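Myosin-4 (Saccharomyces cerevisiae, PDB 3MMI) is a motor of the mRNA localization machinery, recruited through SHE3 to ASH1 and other mRNAs, that restricts certain proteins to the bud and daughter cell. Local coordinates at residues A[160-173]-A[187-199]. Numbering follows the deposited sequence.
Sequences FMKHASAHIEIFDM and KFAKLFTFLNEFD
The carbonyl oxygen of Met-161, a residue whose CE methyl lies 3.9 Å from CE2 of Phe-198, is gripped twice: by the backbone N of Ser-165 and, from the opposite face of the carbonyl plane, by Ser-165 OG at 2.7 Å. The serine hydroxyl is thus turned back onto its own helix, and no hydrogen bond joins the two segments. Packing does that work. Phe-160 brings CE2 over one face of the Phe-198 ring, 3.6 Å from Phe-198 CZ, while Phe-160 CZ meets Phe-194 CZ rim to rim at 3.5 Å, the planes 25° apart. Phe-194 also receives Ala-164 CB at its far end. Farther along, Ile-168 CG2 rests 3.7 Å from Leu-191 CD1. In Met-173, chi1 of -151° brings CG over the Phe-188 face, and SD follows over the same ring, 3.9 Å from its centroid, in a Met-aromatic contact. Glu-169 OE2 stays 4.3 Å from Lys-187 NZ, beyond a salt bridge, so any attraction is probably modest. Segments 160-168 and 187-199 run roughly antiparallel, at 146°. Glu-169, with positive phi, is the C-prime residue of a Schellman motif in which Ile-170 N bonds to Ser-165 O; the turn separates two helices that both touch helix 185-204 in the all-helical dilute-type globular tail of this type V myosin.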
loop_
_atom_site.group_PDB
_atom_site.type_symbol
_atom_site.label_atom_id
_atom_site.label_comp_id
_atom_site.label_asym_id
_atom_site.label_seq_id
_atom_site.Cartn_x
_atom_site.Cartn_y
_atom_site.Cartn_z
ATOM N N PHE A 160 -0.543 7.479 4.947
ATOM C CA PHE A 160 -1.732 8.057 4.318
ATOM C C PHE A 160 -2.988 7.289 4.697
ATOM O O PHE A 160 -3.958 7.882 5.215
ATOM C CB PHE A 160 -1.601 8.109 2.819
ATOM C CG PHE A 160 -2.818 8.529 2.152
ATOM C CD1 PHE A 160 -3.443 9.712 2.509
ATOM C CD2 PHE A 160 -3.391 7.753 1.175
ATOM C CE1 PHE A 160 -4.625 10.146 1.895
ATOM C CE2 PHE A 160 -4.614 8.181 0.529
ATOM C CZ PHE A 160 -5.204 9.381 0.913
ATOM N N MET A 161 -2.988 5.976 4.498
ATOM C CA MET A 161 -4.181 5.164 4.852
ATOM C C MET A 161 -4.597 5.053 6.312
ATOM O O MET A 161 -5.806 4.884 6.604
ATOM C CB MET A 161 -4.050 3.729 4.258
ATOM C CG MET A 161 -4.379 3.707 2.753
ATOM S SD MET A 161 -5.983 4.504 2.461
ATOM C CE MET A 161 -5.840 5.086 0.863
ATOM N N LYS A 162 -3.632 5.164 7.228
ATOM C CA LYS A 162 -3.959 5.297 8.677
ATOM C C LYS A 162 -4.914 6.544 8.876
ATOM O O LYS A 162 -5.978 6.430 9.489
ATOM C CB LYS A 162 -2.655 5.484 9.502
ATOM C CG LYS A 162 -2.886 5.628 11.000
ATOM N N HIS A 163 -4.487 7.690 8.356
ATOM C CA HIS A 163 -5.238 8.931 8.496
ATOM C C HIS A 163 -6.589 8.860 7.795
ATOM O O HIS A 163 -7.615 9.214 8.375
ATOM C CB HIS A 163 -4.428 10.111 7.955
ATOM N N ALA A 164 -6.588 8.405 6.546
ATOM C CA ALA A 164 -7.831 8.332 5.775
ATOM C C ALA A 164 -8.837 7.375 6.380
ATOM O O ALA A 164 -10.053 7.629 6.268
ATOM C CB ALA A 164 -7.587 7.920 4.318
ATOM N N SER A 165 -8.385 6.245 6.953
ATOM C CA SER A 165 -9.299 5.315 7.603
ATOM C C SER A 165 -9.938 5.857 8.819
ATOM O O SER A 165 -11.036 5.450 9.114
ATOM C CB SER A 165 -8.651 4.035 8.137
ATOM O OG SER A 165 -7.986 3.409 7.125
ATOM N N ALA A 166 -9.237 6.717 9.574
ATOM C CA ALA A 166 -9.868 7.382 10.761
ATOM C C ALA A 166 -10.938 8.360 10.287
ATOM O O ALA A 166 -12.090 8.309 10.687
ATOM C CB ALA A 166 -8.826 8.124 11.608
ATOM N N HIS A 167 -10.529 9.208 9.355
ATOM C CA HIS A 167 -11.365 10.257 8.858
ATOM C C HIS A 167 -12.626 9.686 8.217
ATOM O O HIS A 167 -13.750 10.225 8.348
ATOM C CB HIS A 167 -10.587 11.069 7.842
ATOM C CG HIS A 167 -11.461 11.893 6.965
ATOM N ND1 HIS A 167 -11.498 11.718 5.586
ATOM C CD2 HIS A 167 -12.359 12.881 7.250
ATOM C CE1 HIS A 167 -12.410 12.535 5.058
ATOM N NE2 HIS A 167 -12.950 13.250 6.047
ATOM N N ILE A 168 -12.480 8.560 7.540
ATOM C CA ILE A 168 -13.630 8.057 6.868
ATOM C C ILE A 168 -14.314 7.053 7.791
ATOM O O ILE A 168 -15.447 6.653 7.535
ATOM C CB ILE A 168 -13.208 7.360 5.608
ATOM C CG1 ILE A 168 -12.712 8.375 4.601
ATOM C CG2 ILE A 168 -14.251 6.571 5.060
ATOM C CD1 ILE A 168 -12.090 7.662 3.497
ATOM N N GLU A 169 -13.682 6.661 8.884
ATOM C CA GLU A 169 -14.410 5.854 9.881
ATOM C C GLU A 169 -14.734 4.403 9.389
ATOM O O GLU A 169 -15.843 3.823 9.630
ATOM C CB GLU A 169 -15.731 6.564 10.306
ATOM C CG GLU A 169 -15.521 8.001 10.870
ATOM C CD GLU A 169 -16.836 8.681 11.248
ATOM O OE1 GLU A 169 -17.086 8.859 12.408
ATOM O OE2 GLU A 169 -17.643 9.034 10.387
ATOM N N ILE A 170 -13.775 3.806 8.695
ATOM C CA ILE A 170 -13.974 2.511 8.095
ATOM C C ILE A 170 -14.496 1.456 9.066
ATOM O O ILE A 170 -15.409 0.700 8.720
ATOM C CB ILE A 170 -12.746 1.997 7.293
ATOM C CG1 ILE A 170 -12.913 2.337 5.782
ATOM C CG2 ILE A 170 -12.785 0.490 7.162
ATOM C CD1 ILE A 170 -12.130 3.468 5.301
ATOM N N PHE A 171 -14.001 1.456 10.278
ATOM C CA PHE A 171 -14.498 0.599 11.284
ATOM C C PHE A 171 -16.014 0.681 11.539
ATOM O O PHE A 171 -16.719 -0.338 11.502
ATOM C CB PHE A 171 -13.706 0.734 12.615
ATOM C CG PHE A 171 -14.258 -0.176 13.683
ATOM C CD1 PHE A 171 -13.878 -1.518 13.727
ATOM C CD2 PHE A 171 -15.256 0.257 14.534
ATOM C CE1 PHE A 171 -14.466 -2.429 14.710
ATOM C CE2 PHE A 171 -15.863 -0.618 15.479
ATOM C CZ PHE A 171 -15.451 -1.949 15.616
ATOM N N ASP A 172 -16.519 1.876 11.860
ATOM C CA ASP A 172 -17.948 2.095 12.136
ATOM C C ASP A 172 -18.812 1.868 10.976
ATOM O O ASP A 172 -19.947 1.508 11.157
ATOM C CB ASP A 172 -18.282 3.508 12.653
ATOM C CG ASP A 172 -17.913 3.695 14.115
ATOM O OD1 ASP A 172 -17.951 2.705 14.855
ATOM O OD2 ASP A 172 -17.553 4.844 14.521
ATOM N N MET A 173 -18.278 2.050 9.790
ATOM C CA MET A 173 -19.020 1.823 8.533
ATOM C C MET A 173 -19.187 0.329 8.284
ATOM O O MET A 173 -20.165 -0.089 7.750
ATOM C CB MET A 173 -18.178 2.480 7.413
ATOM C CG MET A 173 -18.929 2.993 6.240
ATOM S SD MET A 173 -17.901 3.642 4.966
ATOM C CE MET A 173 -16.288 3.803 5.716
ATOM N N LYS A 187 -22.042 7.627 5.873
ATOM C CA LYS A 187 -20.655 7.217 6.017
ATOM C C LYS A 187 -20.188 6.656 4.656
ATOM O O LYS A 187 -19.104 7.016 4.160
ATOM C CB LYS A 187 -20.514 6.204 7.186
ATOM C CG LYS A 187 -20.690 6.824 8.552
ATOM C CD LYS A 187 -20.142 5.915 9.598
ATOM C CE LYS A 187 -20.162 6.592 10.985
ATOM N NZ LYS A 187 -21.433 7.222 11.188
ATOM N N PHE A 188 -21.000 5.831 4.047
ATOM C CA PHE A 188 -20.679 5.345 2.728
ATOM C C PHE A 188 -20.554 6.463 1.694
ATOM O O PHE A 188 -19.705 6.471 0.800
ATOM C CB PHE A 188 -21.613 4.214 2.240
ATOM C CG PHE A 188 -21.189 2.836 2.712
ATOM C CD1 PHE A 188 -21.808 2.235 3.803
ATOM C CD2 PHE A 188 -20.103 2.170 2.119
ATOM C CE1 PHE A 188 -21.380 1.009 4.276
ATOM C CE2 PHE A 188 -19.657 0.914 2.571
ATOM C CZ PHE A 188 -20.249 0.327 3.658
ATOM N N ALA A 189 -21.364 7.478 1.890
ATOM C CA ALA A 189 -21.328 8.590 0.951
ATOM C C ALA A 189 -20.041 9.283 1.174
ATOM O O ALA A 189 -19.465 9.774 0.245
ATOM C CB ALA A 189 -22.542 9.586 1.133
ATOM N N LYS A 190 -19.576 9.361 2.413
ATOM C CA LYS A 190 -18.336 10.037 2.670
ATOM C C LYS A 190 -17.129 9.202 2.131
ATOM O O LYS A 190 -16.116 9.800 1.647
ATOM C CB LYS A 190 -18.172 10.254 4.191
ATOM N N LEU A 191 -17.170 7.856 2.272
ATOM C CA LEU A 191 -16.165 7.037 1.638
ATOM C C LEU A 191 -16.100 7.218 0.097
ATOM O O LEU A 191 -15.019 7.305 -0.490
ATOM C CB LEU A 191 -16.421 5.535 1.940
ATOM C CG LEU A 191 -15.429 4.602 1.258
ATOM C CD1 LEU A 191 -13.990 4.730 1.848
ATOM C CD2 LEU A 191 -15.988 3.253 1.501
ATOM N N PHE A 192 -17.262 7.250 -0.549
ATOM C CA PHE A 192 -17.287 7.403 -2.019
ATOM C C PHE A 192 -16.778 8.745 -2.545
ATOM O O PHE A 192 -16.028 8.800 -3.544
ATOM C CB PHE A 192 -18.659 7.126 -2.568
ATOM C CG PHE A 192 -19.111 5.707 -2.353
ATOM C CD1 PHE A 192 -18.185 4.662 -2.245
ATOM C CD2 PHE A 192 -20.467 5.410 -2.202
ATOM C CE1 PHE A 192 -18.602 3.316 -2.060
ATOM C CE2 PHE A 192 -20.873 4.042 -1.999
ATOM C CZ PHE A 192 -19.867 3.001 -1.927
ATOM N N THR A 193 -17.041 9.790 -1.768
ATOM C CA THR A 193 -16.510 11.088 -2.065
ATOM C C THR A 193 -15.011 11.144 -1.863
ATOM O O THR A 193 -14.274 11.746 -2.703
ATOM C CB THR A 193 -17.256 12.186 -1.242
ATOM O OG1 THR A 193 -18.603 12.205 -1.724
ATOM C CG2 THR A 193 -16.642 13.522 -1.466
ATOM N N PHE A 194 -14.557 10.506 -0.791
ATOM C CA PHE A 194 -13.127 10.458 -0.518
ATOM C C PHE A 194 -12.335 9.749 -1.638
ATOM O O PHE A 194 -11.268 10.199 -2.039
ATOM C CB PHE A 194 -12.821 9.812 0.829
ATOM C CG PHE A 194 -11.342 9.458 0.984
ATOM C CD1 PHE A 194 -10.486 10.347 1.502
ATOM C CD2 PHE A 194 -10.839 8.213 0.562
ATOM C CE1 PHE A 194 -9.155 10.061 1.674
ATOM C CE2 PHE A 194 -9.471 7.889 0.705
ATOM C CZ PHE A 194 -8.622 8.839 1.249
ATOM N N LEU A 195 -12.855 8.638 -2.119
ATOM C CA LEU A 195 -12.223 7.868 -3.161
ATOM C C LEU A 195 -12.315 8.569 -4.507
ATOM O O LEU A 195 -11.363 8.464 -5.296
ATOM C CB LEU A 195 -12.893 6.484 -3.340
ATOM C CG LEU A 195 -12.639 5.550 -2.126
ATOM C CD1 LEU A 195 -13.394 4.248 -2.225
ATOM C CD2 LEU A 195 -11.089 5.330 -1.900
ATOM N N ASN A 196 -13.455 9.268 -4.755
ATOM C CA ASN A 196 -13.517 10.141 -5.988
ATOM C C ASN A 196 -12.484 11.276 -5.918
ATOM O O ASN A 196 -11.899 11.621 -6.876
ATOM C CB ASN A 196 -14.932 10.775 -6.227
ATOM C CG ASN A 196 -16.010 9.744 -6.552
ATOM O OD1 ASN A 196 -17.158 9.848 -6.077
ATOM N ND2 ASN A 196 -15.648 8.731 -7.280
ATOM N N GLU A 197 -12.249 11.778 -4.717
ATOM C CA GLU A 197 -11.307 12.849 -4.541
ATOM C C GLU A 197 -9.872 12.342 -4.556
ATOM O O GLU A 197 -8.977 13.019 -5.041
ATOM C CB GLU A 197 -11.638 13.662 -3.270
ATOM C CG GLU A 197 -12.928 14.511 -3.479
ATOM C CD GLU A 197 -13.414 15.265 -2.235
ATOM O OE1 GLU A 197 -12.700 15.287 -1.198
ATOM O OE2 GLU A 197 -14.511 15.801 -2.285
ATOM N N PHE A 198 -9.642 11.117 -4.054
ATOM C CA PHE A 198 -8.340 10.469 -4.158
ATOM C C PHE A 198 -8.054 10.247 -5.606
ATOM O O PHE A 198 -6.950 10.507 -6.127
ATOM C CB PHE A 198 -8.391 9.107 -3.429
ATOM C CG PHE A 198 -7.087 8.420 -3.305
ATOM C CD1 PHE A 198 -5.883 9.112 -3.465
ATOM C CD2 PHE A 198 -7.042 7.088 -2.898
ATOM C CE1 PHE A 198 -4.651 8.495 -3.278
ATOM C CE2 PHE A 198 -5.825 6.457 -2.808
ATOM C CZ PHE A 198 -4.629 7.164 -2.948
ATOM N N ASP A 199 -9.051 9.747 -6.304
ATOM C CA ASP A 199 -8.911 9.510 -7.717
ATOM C C ASP A 199 -8.625 10.775 -8.584
ATOM O O ASP A 199 -7.856 10.725 -9.551
ATOM C CB ASP A 199 -10.187 8.851 -8.225
ATOM C CG ASP A 199 -10.104 8.473 -9.723
ATOM O OD1 ASP A 199 -9.665 7.354 -10.069
ATOM O OD2 ASP A 199 -10.427 9.328 -10.589
#